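Local coordinates for spectinomycin phosphotransferase (PDB 3I1A), which probably transfers phosphate from a bound nucleotide to the antibiotic spectinomycin, acting as an antibiotic resistance factor of the protein-kinase-like aminoglycoside phosphotransferase family, at residues D242-G247 / H282-E287; N107-N112 / G251-K256; I153-Y158 / R187-S192; Y262-E265 / E269-V272; E287-Y292 / E315-N320. All blocks are in the same frame, centred on the assembly; numbering follows the deposited sequence.

In the fold
All five contacts are linked by packing through the helical part of a kinase-like fold. Contacts 1 and 5 share helix 274-297 and lie on consecutive turns of it, with centres about 11 Å apart, and contact 3 packs against both, about 15 Å and 13 Å away centre to centre. Contact 4 reaches contact 1 through Leu243, which touches Tyr264 and Val272. Contact 2 lies toward the nucleotide site and holds Asn107; Phe245 O meets Trp254 CE3 at 3.4 Å, joining it to contact 1, and Asn255 touches Asn320 of contact 5. Contacts 1 and 2 are closest to the magnesium ligand Asn217, with side chains about 7 Å (Arg284) and 8 Å (Phe109) away.

Contact 1. Residues D242-G247 / H282-E287; sequences DLMFIG and HERIVE
Arg284 turns its CG away from its own backbone N (chi1 -167°) and then runs straight from CG to NE, which carries its outer end to Met244 and Phe245 in the turn that follows helix 240-243, CD to the first and NE to the second. In this kinase-like phosphotransferase fold, helix 274-297 is thereby joined to the region of the Brenner motif, the sequence from His210 to Asn217: Arg284 NH2 makes a salt bridge with Asp212, and its side chain lies about 7 Å from that of Asn217, a magnesium ligand when the metal is bound. The long ion pair from Arg284 NH1 to Asp288 is weak. The backbones stay well apart, since the nearest CA atoms, those of Met244 and Arg284, are 9.7 Å from each other, and side chains alone close the distance.

Phe245 presents the rim of its ring, CE2 and CZ, to the arginine. Its CE2 lies 3.3 Å from Arg284 NE, over one face of the guanidinium, while NE itself is near the plane of the ring. The two planes are 78° apart, so this is ring edge against guanidinium face, and not a cation-pi stack. A type I turn from Leu243 to Ile246 sets the two hydrophobic residues, and its bond from Ile246 N to Leu243 O measures 3.0 Å. Arg281 NE also takes Met244 O as acceptor, a second link from helix 274-297. The bent chain of Met244 brings its methyl to the arginine, CE to Arg284 CD 3.8 Å, and the same CE sits 3.6 Å above the centre of the Phe245 ring.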
# COMPACT_ATOMS: atom_id res chain seq x y z
N ASP A 242 0.79 10.20 3.95
CA ASP A 242 0.91 10.01 2.51
C ASP A 242 2.00 10.89 1.88
O ASP A 242 2.72 10.45 0.97
CB ASP A 242 -0.43 10.32 1.79
CG ASP A 242 -1.47 9.25 2.02
OD1 ASP A 242 -1.11 8.14 2.46
OD2 ASP A 242 -2.65 9.51 1.71
N LEU A 243 2.15 12.12 2.36
CA LEU A 243 3.13 13.00 1.75
C LEU A 243 4.58 12.52 1.87
O LEU A 243 5.42 12.88 1.04
CB LEU A 243 2.99 14.43 2.31
CG LEU A 243 1.64 15.07 1.95
CD1 LEU A 243 1.57 16.55 2.46
CD2 LEU A 243 1.45 15.02 0.43
N MET A 244 4.87 11.68 2.87
CA MET A 244 6.22 11.20 3.08
C MET A 244 6.76 10.43 1.88
O MET A 244 7.98 10.33 1.70
CB MET A 244 6.27 10.31 4.32
CG MET A 244 5.46 9.03 4.20
SD MET A 244 6.33 7.56 4.89
CE MET A 244 7.27 7.06 3.39
N PHE A 245 5.87 9.91 1.06
CA PHE A 245 6.29 9.14 -0.11
C PHE A 245 6.81 10.02 -1.25
O PHE A 245 7.59 9.55 -2.09
CB PHE A 245 5.13 8.28 -0.60
CG PHE A 245 4.79 7.14 0.33
CD1 PHE A 245 3.81 7.29 1.31
CD2 PHE A 245 5.49 5.94 0.26
CE1 PHE A 245 3.53 6.25 2.22
CE2 PHE A 245 5.22 4.90 1.17
CZ PHE A 245 4.24 5.06 2.14
N ILE A 246 6.39 11.28 -1.29
CA ILE A 246 6.83 12.17 -2.38
C ILE A 246 8.26 12.55 -2.04
O ILE A 246 8.51 13.24 -1.05
CB ILE A 246 5.90 13.41 -2.47
CG1 ILE A 246 4.43 12.94 -2.55
CG2 ILE A 246 6.28 14.28 -3.68
CD1 ILE A 246 4.10 12.01 -3.74
N GLY A 247 9.20 12.06 -2.84
CA GLY A 247 10.61 12.31 -2.54
C GLY A 247 11.11 11.31 -1.48
O GLY A 247 12.24 11.41 -1.00
N HIS A 282 11.05 7.52 8.92
CA HIS A 282 11.86 6.65 9.77
C HIS A 282 11.04 5.45 10.23
O HIS A 282 11.51 4.31 10.17
CB HIS A 282 12.39 7.41 11.01
CG HIS A 282 13.49 8.39 10.71
ND1 HIS A 282 13.27 9.60 10.09
CD2 HIS A 282 14.83 8.31 10.91
CE1 HIS A 282 14.42 10.23 9.92
NE2 HIS A 282 15.39 9.47 10.41
N GLU A 283 9.81 5.68 10.67
CA GLU A 283 8.96 4.60 11.16
C GLU A 283 8.59 3.56 10.10
O GLU A 283 8.50 2.37 10.40
CB GLU A 283 7.68 5.18 11.78
CG GLU A 283 6.63 4.16 12.21
CD GLU A 283 7.07 3.20 13.31
OE1 GLU A 283 8.03 3.50 14.06
OE2 GLU A 283 6.42 2.15 13.44
N ARG A 284 8.37 3.98 8.86
CA ARG A 284 8.04 2.99 7.84
C ARG A 284 9.24 2.04 7.65
O ARG A 284 9.04 0.85 7.42
CB ARG A 284 7.71 3.65 6.51
CG ARG A 284 7.07 2.67 5.52
CD ARG A 284 6.69 3.38 4.22
NE ARG A 284 6.05 2.46 3.29
CZ ARG A 284 6.71 1.66 2.45
NH1 ARG A 284 8.05 1.68 2.41
NH2 ARG A 284 6.03 0.82 1.67
N ILE A 285 10.46 2.57 7.75
CA ILE A 285 11.65 1.71 7.59
C ILE A 285 11.75 0.77 8.80
O ILE A 285 12.07 -0.42 8.65
CB ILE A 285 12.94 2.56 7.43
CG1 ILE A 285 12.81 3.43 6.19
CG2 ILE A 285 14.17 1.66 7.30
CD1 ILE A 285 13.87 4.49 6.03
N VAL A 286 11.46 1.29 9.98
CA VAL A 286 11.47 0.46 11.18
C VAL A 286 10.51 -0.71 11.03
O VAL A 286 10.84 -1.85 11.41
CB VAL A 286 11.09 1.28 12.43
CG1 VAL A 286 10.83 0.35 13.62
CG2 VAL A 286 12.19 2.27 12.74
N GLU A 287 9.33 -0.44 10.47
CA GLU A 287 8.29 -1.44 10.24
C GLU A 287 8.83 -2.55 9.32
O GLU A 287 8.63 -3.73 9.57
CB GLU A 287 7.05 -0.78 9.61
CG GLU A 287 5.99 -0.35 10.63
CD GLU A 287 5.08 0.79 10.15
OE1 GLU A 287 4.63 0.75 8.99
OE2 GLU A 287 4.81 1.71 10.96

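Contact 2. Residues N107-N112 / G251-K256; sequences NGFTQN and GNVWNK
In the loop between strand 95-101 and helix 115-129, residues 107-112 of the nucleotide site meet loop 251-256, with Phe109 laid against Val253 and Gly251. Asn107 is among the residues that contact AMP and ADP in nucleotide complexes of this enzyme; this chain is empty. The loops come within 6.7 Å at the CA atoms of Phe109 and Val253. Val253 CG2, set between the backbone N and the carbonyl carbon (CG1 chi1 -66°), is thereby aimed at the rim of the Phe109 ring, near its plane, and lies 3.3 Å from Phe109 CD2, a tight approach for two carbons. The two side chains cross at about a right angle. Farther round the rim, Phe109 CE2 is 3.8 Å from Gly251 CA, and the lack of a side chain on the glycine, whose phi is positive, is what lets the ring come so near.

The shape of loop 107-112 is set by an Asx turn and the wider Asx motif built on Asn107. Its OD1 accepts from Thr110 N at 3.0 Å in a nearly straight bond (176°) that approaches almost along the C=O axis. The same oxygen takes a second bond from Phe109 N at 2.9 Å, this donor standing above the carbonyl plane. Two backbone donors thus fix the rotation of the amide, and probably help to place Phe109.

Beside the apolar contact, a water joins the loops, donating to Gly108 O (3.0 Å) and accepting from Trp254 NE1 in the plane of the indole. Ala215 touches the side chains of Phe109, Val253 and Trp254, while the Trp254 ring also meets that of Trp118.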
# COMPACT_ATOMS: atom_id res chain seq x y z
N ASN A 107 3.21 0.43 -13.59
CA ASN A 107 3.21 1.29 -12.40
C ASN A 107 4.38 2.28 -12.46
O ASN A 107 5.17 2.28 -13.42
CB ASN A 107 3.28 0.45 -11.11
CG ASN A 107 4.54 -0.39 -11.01
OD1 ASN A 107 5.61 0.00 -11.50
ND2 ASN A 107 4.42 -1.55 -10.36
N GLY A 108 4.47 3.12 -11.43
CA GLY A 108 5.50 4.15 -11.37
C GLY A 108 6.94 3.71 -11.30
O GLY A 108 7.85 4.52 -11.50
N PHE A 109 7.16 2.43 -10.98
CA PHE A 109 8.51 1.87 -10.95
C PHE A 109 8.83 1.65 -12.43
O PHE A 109 9.81 2.17 -12.97
CB PHE A 109 8.53 0.50 -10.24
CG PHE A 109 8.34 0.55 -8.74
CD1 PHE A 109 7.63 -0.45 -8.08
CD2 PHE A 109 8.90 1.58 -7.97
CE1 PHE A 109 7.47 -0.43 -6.69
CE2 PHE A 109 8.74 1.60 -6.57
CZ PHE A 109 8.03 0.60 -5.94
N THR A 110 7.96 0.89 -13.08
CA THR A 110 8.08 0.50 -14.49
C THR A 110 8.19 1.67 -15.46
O THR A 110 9.06 1.69 -16.33
CB THR A 110 6.87 -0.34 -14.89
OG1 THR A 110 6.76 -1.45 -13.99
CG2 THR A 110 6.99 -0.83 -16.33
N GLN A 111 7.29 2.62 -15.29
CA GLN A 111 7.24 3.80 -16.15
C GLN A 111 7.20 5.06 -15.29
O GLN A 111 6.18 5.34 -14.66
CB GLN A 111 5.98 3.73 -17.02
CG GLN A 111 5.79 4.90 -17.95
CD GLN A 111 4.64 4.68 -18.91
OE1 GLN A 111 3.68 5.46 -18.95
NE2 GLN A 111 4.73 3.61 -19.68
N ASN A 112 8.29 5.80 -15.26
CA ASN A 112 8.32 7.02 -14.46
C ASN A 112 7.27 8.04 -14.88
O ASN A 112 6.99 8.22 -16.07
CB ASN A 112 9.70 7.66 -14.53
CG ASN A 112 10.77 6.70 -14.11
OD1 ASN A 112 10.64 6.01 -13.09
ND2 ASN A 112 11.84 6.63 -14.89
N GLY A 251 11.62 2.14 -3.18
CA GLY A 251 11.89 1.39 -4.40
C GLY A 251 12.95 2.03 -5.28
O GLY A 251 13.08 1.69 -6.46
N ASN A 252 13.71 2.95 -4.69
CA ASN A 252 14.76 3.68 -5.37
C ASN A 252 14.28 4.55 -6.54
O ASN A 252 14.98 4.74 -7.53
CB ASN A 252 15.87 2.73 -5.83
CG ASN A 252 17.25 3.28 -5.52
OD1 ASN A 252 17.89 2.90 -4.53
ND2 ASN A 252 17.71 4.22 -6.33
N VAL A 253 13.05 5.04 -6.42
CA VAL A 253 12.46 5.95 -7.38
C VAL A 253 11.74 6.94 -6.46
O VAL A 253 11.64 6.68 -5.26
CB VAL A 253 11.45 5.24 -8.35
CG1 VAL A 253 12.20 4.23 -9.24
CG2 VAL A 253 10.35 4.53 -7.56
N TRP A 254 11.24 8.05 -7.02
CA TRP A 254 10.55 9.08 -6.24
C TRP A 254 11.53 9.66 -5.22
O TRP A 254 11.25 9.75 -4.02
CB TRP A 254 9.32 8.47 -5.54
CG TRP A 254 8.18 8.13 -6.45
CD1 TRP A 254 8.23 7.83 -7.80
CD2 TRP A 254 6.79 8.05 -6.08
NE1 TRP A 254 6.95 7.57 -8.27
CE2 TRP A 254 6.06 7.70 -7.24
CE3 TRP A 254 6.10 8.23 -4.87
CZ2 TRP A 254 4.66 7.53 -7.22
CZ3 TRP A 254 4.71 8.07 -4.86
CH2 TRP A 254 4.00 7.72 -6.03
N ASN A 255 12.69 10.08 -5.71
CA ASN A 255 13.74 10.64 -4.87
C ASN A 255 14.40 11.84 -5.54
O ASN A 255 15.50 12.24 -5.17
CB ASN A 255 14.80 9.57 -4.59
CG ASN A 255 15.13 8.74 -5.82
OD1 ASN A 255 15.07 9.23 -6.95
ND2 ASN A 255 15.47 7.47 -5.61
N LYS A 256 13.71 12.45 -6.50
CA LYS A 256 14.27 13.57 -7.22
C LYS A 256 13.55 14.89 -6.97
O LYS A 256 12.32 14.95 -6.93
CB LYS A 256 14.29 13.25 -8.71
CG LYS A 256 15.00 11.94 -9.01
CD LYS A 256 14.80 11.51 -10.44
CE LYS A 256 15.67 10.30 -10.73
NZ LYS A 256 17.10 10.62 -10.46
O HOH W 1 7.36 7.44 -11.20

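Contact 3. Residues I153-Y158 / R187-S192; sequences IVRSFY and RLVDTS. With DMS (dimethyl sulfoxide), chain D.
Val154 is the first residue of segment 153-158 to touch helix 182-198. Its CG1, anti to the backbone N (chi1 177°), reaches Val189 CG2 at 3.6 Å as the two branched side chains slide past one another in opposite directions. The other methyl, CG2, is turned to helix 274-297 and packs against the carbonyl oxygen of Val286.

Arg155 comes next. Its chain is extended from CG to NE and crosses the other branch of the valine at a slant, with NE 3.7 Å from Val189 CG1. The charged end has its strongest partner in Glu193, which makes a salt bridge with NH2. That same NH2 donates to a water at 2.9 Å, and the water in turn donates to Asp190 OD1.

Helix 149-157 thus packs on helix 182-198 within the helical part of the aminoglycoside phosphotransferase fold, with Val189 set among Val154, Arg155 and Tyr158. Phe157 faces another way, toward Gln294 and Leu297 of helix 274-297.

Tyr158 completes the group: its OH is 3.8 Å from Val189 CG2. One face of its ring rests on the backbone of the preceding turn, with Arg155 CA 3.7 Å above the ring centre, and the ring also stacks with His186. A second water lies in the plane of the ring, 2.9 Å from Tyr158 OH, and donates to Asp190 OD1 at 2.6 Å, so the water bridges Tyr158 to Asp190 of helix 182-198. Beyond Val189, Arg187 makes a cation-pi contact with Phe327 and a weak bond from NH1 to a dimethyl sulfoxide molecule, probably left from crystallisation.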
# COMPACT_ATOMS: atom_id res chain seq x y z
N ILE A 153 9.82 -4.42 18.42
CA ILE A 153 10.31 -5.62 17.75
C ILE A 153 11.74 -5.45 17.27
O ILE A 153 12.57 -6.35 17.43
CB ILE A 153 9.42 -5.99 16.55
CG1 ILE A 153 8.09 -6.54 17.05
CG2 ILE A 153 10.10 -7.04 15.67
CD1 ILE A 153 7.01 -6.58 15.99
N VAL A 154 12.07 -4.29 16.70
CA VAL A 154 13.44 -4.13 16.24
C VAL A 154 14.39 -4.12 17.44
O VAL A 154 15.51 -4.60 17.35
CB VAL A 154 13.64 -2.83 15.40
CG1 VAL A 154 15.08 -2.68 15.01
CG2 VAL A 154 12.78 -2.89 14.11
N ARG A 155 13.95 -3.58 18.58
CA ARG A 155 14.85 -3.59 19.73
C ARG A 155 15.05 -5.01 20.21
O ARG A 155 16.12 -5.34 20.73
CB ARG A 155 14.31 -2.72 20.89
CG ARG A 155 14.26 -1.25 20.55
CD ARG A 155 14.05 -0.38 21.76
NE ARG A 155 13.62 0.96 21.37
CZ ARG A 155 12.34 1.35 21.37
NH1 ARG A 155 11.39 0.50 21.76
NH2 ARG A 155 12.01 2.57 20.98
N SER A 156 14.04 -5.86 20.06
CA SER A 156 14.18 -7.25 20.49
C SER A 156 15.25 -7.95 19.66
O SER A 156 15.81 -8.96 20.09
CB SER A 156 12.86 -8.02 20.39
OG SER A 156 12.49 -8.25 19.03
N PHE A 157 15.55 -7.42 18.47
CA PHE A 157 16.58 -8.03 17.61
C PHE A 157 17.99 -7.78 18.12
O PHE A 157 18.88 -8.60 17.90
CB PHE A 157 16.55 -7.48 16.17
CG PHE A 157 15.30 -7.80 15.37
CD1 PHE A 157 14.36 -8.74 15.82
CD2 PHE A 157 15.09 -7.17 14.15
CE1 PHE A 157 13.25 -9.04 15.07
CE2 PHE A 157 13.96 -7.47 13.38
CZ PHE A 157 13.04 -8.40 13.84
N TYR A 158 18.20 -6.65 18.80
CA TYR A 158 19.52 -6.28 19.28
C TYR A 158 20.35 -7.40 19.89
O TYR A 158 21.50 -7.62 19.51
CB TYR A 158 19.39 -5.13 20.29
CG TYR A 158 18.88 -3.83 19.67
CD1 TYR A 158 18.44 -2.79 20.48
CD2 TYR A 158 18.88 -3.64 18.28
CE1 TYR A 158 18.00 -1.58 19.93
CE2 TYR A 158 18.44 -2.43 17.72
CZ TYR A 158 18.01 -1.40 18.55
OH TYR A 158 17.61 -0.19 18.01
N ARG A 187 19.66 4.40 14.88
CA ARG A 187 19.24 5.77 14.59
C ARG A 187 17.80 5.81 14.04
O ARG A 187 17.00 6.68 14.41
CB ARG A 187 20.21 6.44 13.61
CG ARG A 187 19.82 7.87 13.20
CD ARG A 187 20.87 8.52 12.30
NE ARG A 187 20.41 9.80 11.74
CZ ARG A 187 21.19 10.64 11.07
NH1 ARG A 187 22.47 10.36 10.86
NH2 ARG A 187 20.68 11.76 10.57
N LEU A 188 17.46 4.87 13.16
CA LEU A 188 16.10 4.83 12.61
C LEU A 188 15.10 4.63 13.73
O LEU A 188 14.09 5.33 13.81
CB LEU A 188 15.97 3.69 11.58
CG LEU A 188 16.68 3.97 10.25
CD1 LEU A 188 17.03 2.68 9.55
CD2 LEU A 188 15.80 4.87 9.38
N VAL A 189 15.38 3.66 14.61
CA VAL A 189 14.49 3.35 15.73
C VAL A 189 14.38 4.49 16.75
O VAL A 189 13.29 4.89 17.17
CB VAL A 189 14.98 2.10 16.52
CG1 VAL A 189 14.12 1.88 17.77
CG2 VAL A 189 14.92 0.85 15.61
N ASP A 190 15.54 5.01 17.15
CA ASP A 190 15.59 6.06 18.15
C ASP A 190 15.03 7.37 17.64
O ASP A 190 14.50 8.18 18.43
CB ASP A 190 17.03 6.26 18.63
CG ASP A 190 17.61 5.01 19.31
OD1 ASP A 190 16.84 4.11 19.70
OD2 ASP A 190 18.85 4.95 19.48
N THR A 191 15.13 7.60 16.33
CA THR A 191 14.59 8.84 15.77
C THR A 191 13.09 8.73 15.67
O THR A 191 12.37 9.69 15.99
CB THR A 191 15.17 9.17 14.39
OG1 THR A 191 16.56 9.48 14.53
CG2 THR A 191 14.44 10.38 13.79
N SER A 192 12.60 7.57 15.25
CA SER A 192 11.16 7.36 15.17
C SER A 192 10.58 7.53 16.58
O SER A 192 9.55 8.18 16.76
CB SER A 192 10.86 5.95 14.63
OG SER A 192 9.49 5.66 14.74
S DMS D . 24.33 7.22 10.30
O DMS D . 25.12 8.42 10.68
C1 DMS D . 25.45 5.99 9.75
C2 DMS D . 23.62 6.49 11.75
O HOH W 2 16.77 1.55 20.23
O HOH W 3 14.57 3.97 21.27

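Contact 4. Residues Y262-E265 / E269-V272; sequences YFYE and EINV
Tyr264 points its ring from helix 257-267 at the chain that doubles back after the helix, and it meets Glu269 and Val272 in different ways. Toward Glu269 it offers an edge: the backbone oxygen lies near the ring plane, 3.6 Å from Tyr264 CD2. Val272 comes in obliquely to the far end of the ring, where its CG2, set anti to the carbonyl carbon and so carried to the ring, is 3.7 Å from Tyr264 OH and 3.9 Å from Tyr264 CE2. Ile270 CG2 adds only a loose contact with Tyr264 CD2. On one face of the tyrosine, the preceding Phe263 places CD2 3.6 Å above the ring centre. Leu243 of helix 240-243 touches both Tyr264 and Val272.

Glu269 OE2 accepts from Asn271 N at 2.9 Å through its anti lone pair and from Asn271 ND2 on the syn side. These two bonds fold the Glu269 side chain back on the loop leading to helix 274-297. This is surface packing of a helix on its own following loop, in the helical part of the kinase-like aminoglycoside phosphotransferase fold, away from the nucleotide and magnesium sites. Across it the contacts are van der Waals, except that the slightly positive ring C-H groups would favour the carbonyl oxygen of Glu269 at the edge.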
# COMPACT_ATOMS: atom_id res chain seq x y z
N TYR A 262 6.81 19.30 -8.99
CA TYR A 262 5.62 19.06 -9.79
C TYR A 262 4.47 18.57 -8.90
O TYR A 262 3.31 19.00 -9.03
CB TYR A 262 5.91 18.00 -10.88
CG TYR A 262 7.07 18.30 -11.81
CD1 TYR A 262 7.63 17.29 -12.61
CD2 TYR A 262 7.62 19.58 -11.89
CE1 TYR A 262 8.71 17.55 -13.46
CE2 TYR A 262 8.71 19.86 -12.75
CZ TYR A 262 9.24 18.84 -13.53
OH TYR A 262 10.32 19.11 -14.35
N PHE A 263 4.79 17.66 -7.98
CA PHE A 263 3.77 17.16 -7.08
C PHE A 263 3.09 18.30 -6.32
O PHE A 263 1.86 18.41 -6.34
CB PHE A 263 4.33 16.18 -6.06
CG PHE A 263 3.30 15.71 -5.06
CD1 PHE A 263 2.45 14.64 -5.35
CD2 PHE A 263 3.13 16.39 -3.84
CE1 PHE A 263 1.45 14.26 -4.47
CE2 PHE A 263 2.12 16.01 -2.95
CZ PHE A 263 1.28 14.95 -3.26
N TYR A 264 3.88 19.15 -5.67
CA TYR A 264 3.28 20.23 -4.90
C TYR A 264 2.62 21.30 -5.72
O TYR A 264 1.74 22.02 -5.22
CB TYR A 264 4.29 20.80 -3.91
CG TYR A 264 4.42 19.89 -2.72
CD1 TYR A 264 5.47 18.98 -2.61
CD2 TYR A 264 3.44 19.89 -1.72
CE1 TYR A 264 5.55 18.10 -1.54
CE2 TYR A 264 3.51 19.02 -0.65
CZ TYR A 264 4.56 18.13 -0.56
OH TYR A 264 4.62 17.31 0.53
N GLU A 265 3.03 21.45 -6.97
CA GLU A 265 2.32 22.40 -7.80
C GLU A 265 0.87 21.89 -7.93
O GLU A 265 -0.08 22.68 -8.02
CB GLU A 265 2.97 22.52 -9.19
CG GLU A 265 2.31 23.62 -10.01
CD GLU A 265 2.95 23.79 -11.37
OE1 GLU A 265 4.20 23.66 -11.45
OE2 GLU A 265 2.20 24.07 -12.35
N GLU A 269 -1.05 22.65 -1.17
CA GLU A 269 -0.73 22.90 0.23
C GLU A 269 0.74 22.62 0.53
O GLU A 269 1.18 21.47 0.53
CB GLU A 269 -1.61 22.03 1.13
CG GLU A 269 -1.34 22.27 2.61
CD GLU A 269 -1.50 23.73 2.95
OE1 GLU A 269 -2.65 24.22 2.97
OE2 GLU A 269 -0.48 24.40 3.17
N ILE A 270 1.50 23.68 0.78
CA ILE A 270 2.93 23.52 1.06
C ILE A 270 3.30 23.57 2.53
O ILE A 270 4.49 23.49 2.86
CB ILE A 270 3.78 24.55 0.29
CG1 ILE A 270 3.17 25.94 0.41
CG2 ILE A 270 3.93 24.11 -1.15
CD1 ILE A 270 4.08 27.04 -0.06
N ASN A 271 2.31 23.73 3.41
CA ASN A 271 2.63 23.73 4.84
C ASN A 271 2.57 22.30 5.31
O ASN A 271 1.52 21.79 5.70
CB ASN A 271 1.66 24.61 5.62
CG ASN A 271 1.87 26.08 5.32
OD1 ASN A 271 2.92 26.64 5.64
ND2 ASN A 271 0.89 26.70 4.67
N VAL A 272 3.74 21.68 5.28
CA VAL A 272 3.90 20.29 5.65
C VAL A 272 4.66 20.22 6.95
O VAL A 272 5.71 20.86 7.10
CB VAL A 272 4.63 19.55 4.49
CG1 VAL A 272 4.81 18.06 4.81
CG2 VAL A 272 3.82 19.71 3.20

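Contact 5. Residues E287-Y292 / E315-N320; sequences EDIAVY and EMFDPN
Met316 lies in a type I turn from Glu315 to Asp318, closed by Asp318 N bonding to Glu315 O at 3.0 Å, and its CA is 9.3 Å from that of Ile289 on helix 274-297. The gap is bridged by side chains. Met316 is straight as far as its sulfur and bends at the last torsion (chi3 -47°), which lets successive atoms serve two residues of the helix. Its SD rests on Asp288 CB at 3.8 Å, and its CE lies 3.6 Å from Ile289 CG1, the two chains crossing at a slant. That same methyl packs on Ile285, one turn earlier. Phe317 follows with a looser contact, CZ to Ile289 CD1 4.4 Å, while its ring meets Phe177 edge-to-face.

The polar end of Asp288 is turned to Tyr312, whose OH bonds to OD2, while its CB packs on the methionine sulfur. Ile289 is also packed by Leu188 and Phe313, and Met316 is linked through its backbone to Val323. The arrangement joins the turn between helices 303-315 and 322-329 to helix 274-297, apolar packing of a turn on a helix in the C-terminal, largely helical lobe of the kinase-like aminoglycoside phosphotransferase fold.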
# COMPACT_ATOMS: atom_id res chain seq x y z
N GLU A 287 9.33 -0.44 10.47
CA GLU A 287 8.29 -1.44 10.24
C GLU A 287 8.83 -2.55 9.32
O GLU A 287 8.63 -3.73 9.57
CB GLU A 287 7.05 -0.78 9.61
CG GLU A 287 5.99 -0.35 10.63
CD GLU A 287 5.08 0.79 10.15
OE1 GLU A 287 4.63 0.75 8.99
OE2 GLU A 287 4.81 1.71 10.96
N ASP A 288 9.51 -2.15 8.25
CA ASP A 288 10.10 -3.11 7.30
C ASP A 288 11.30 -3.86 7.92
O ASP A 288 11.51 -5.03 7.63
CB ASP A 288 10.59 -2.40 6.02
CG ASP A 288 9.47 -2.14 5.02
OD1 ASP A 288 8.39 -2.73 5.16
OD2 ASP A 288 9.69 -1.35 4.08
N ILE A 289 12.08 -3.20 8.77
CA ILE A 289 13.22 -3.91 9.37
C ILE A 289 12.65 -5.01 10.25
O ILE A 289 13.18 -6.12 10.35
CB ILE A 289 14.14 -2.93 10.21
CG1 ILE A 289 14.94 -2.04 9.26
CG2 ILE A 289 15.11 -3.72 11.08
CD1 ILE A 289 15.69 -0.91 9.94
N ALA A 290 11.54 -4.70 10.93
CA ALA A 290 10.92 -5.66 11.81
C ALA A 290 10.38 -6.87 11.04
O ALA A 290 10.60 -8.01 11.44
CB ALA A 290 9.79 -4.99 12.62
N VAL A 291 9.67 -6.60 9.95
CA VAL A 291 9.07 -7.65 9.13
C VAL A 291 10.09 -8.49 8.37
O VAL A 291 10.11 -9.73 8.50
CB VAL A 291 8.03 -7.03 8.15
CG1 VAL A 291 7.57 -8.07 7.16
CG2 VAL A 291 6.81 -6.50 8.95
N TYR A 292 10.95 -7.83 7.60
CA TYR A 292 11.94 -8.58 6.83
C TYR A 292 13.06 -9.10 7.72
O TYR A 292 13.60 -10.19 7.49
CB TYR A 292 12.44 -7.73 5.66
CG TYR A 292 11.30 -7.38 4.71
CD1 TYR A 292 10.48 -6.27 4.95
CD2 TYR A 292 11.01 -8.17 3.61
CE1 TYR A 292 9.41 -5.97 4.12
CE2 TYR A 292 9.94 -7.88 2.76
CZ TYR A 292 9.15 -6.78 3.03
OH TYR A 292 8.09 -6.49 2.19
N GLU A 315 18.64 -3.24 0.20
CA GLU A 315 18.40 -2.15 -0.72
C GLU A 315 18.00 -0.88 0.01
O GLU A 315 18.26 0.22 -0.50
CB GLU A 315 17.31 -2.53 -1.71
CG GLU A 315 17.79 -3.49 -2.77
CD GLU A 315 16.73 -3.74 -3.81
OE1 GLU A 315 17.10 -4.18 -4.92
OE2 GLU A 315 15.53 -3.50 -3.52
N MET A 316 17.35 -1.01 1.17
CA MET A 316 16.92 0.18 1.91
C MET A 316 18.10 1.06 2.28
O MET A 316 17.95 2.27 2.50
CB MET A 316 16.18 -0.21 3.20
CG MET A 316 14.94 -1.07 2.95
SD MET A 316 13.91 -1.40 4.41
CE MET A 316 15.17 -1.88 5.67
N PHE A 317 19.28 0.44 2.38
CA PHE A 317 20.50 1.17 2.74
C PHE A 317 21.35 1.63 1.56
O PHE A 317 22.45 2.17 1.76
CB PHE A 317 21.34 0.30 3.70
CG PHE A 317 20.63 -0.05 4.97
CD1 PHE A 317 19.72 -1.11 5.01
CD2 PHE A 317 20.82 0.72 6.13
CE1 PHE A 317 19.01 -1.40 6.18
CE2 PHE A 317 20.10 0.44 7.30
CZ PHE A 317 19.19 -0.61 7.33
N ASP A 318 20.85 1.44 0.35
CA ASP A 318 21.62 1.87 -0.83
C ASP A 318 21.61 3.39 -1.04
O ASP A 318 20.78 4.11 -0.48
CB ASP A 318 21.08 1.20 -2.10
CG ASP A 318 21.53 -0.25 -2.25
OD1 ASP A 318 22.55 -0.63 -1.65
OD2 ASP A 318 20.87 -1.00 -3.00
N PRO A 319 22.55 3.90 -1.85
CA PRO A 319 22.63 5.33 -2.12
C PRO A 319 21.30 5.86 -2.63
O PRO A 319 20.71 5.30 -3.55
CB PRO A 319 23.72 5.43 -3.19
CG PRO A 319 24.62 4.33 -2.84
CD PRO A 319 23.65 3.19 -2.53
N ASN A 320 20.83 6.95 -2.02
CA ASN A 320 19.59 7.59 -2.42
C ASN A 320 18.36 6.73 -2.16
O ASN A 320 17.32 6.95 -2.79
CB ASN A 320 19.61 7.94 -3.92
CG ASN A 320 20.91 8.58 -4.36
OD1 ASN A 320 21.24 8.55 -5.56
ND2 ASN A 320 21.65 9.15 -3.42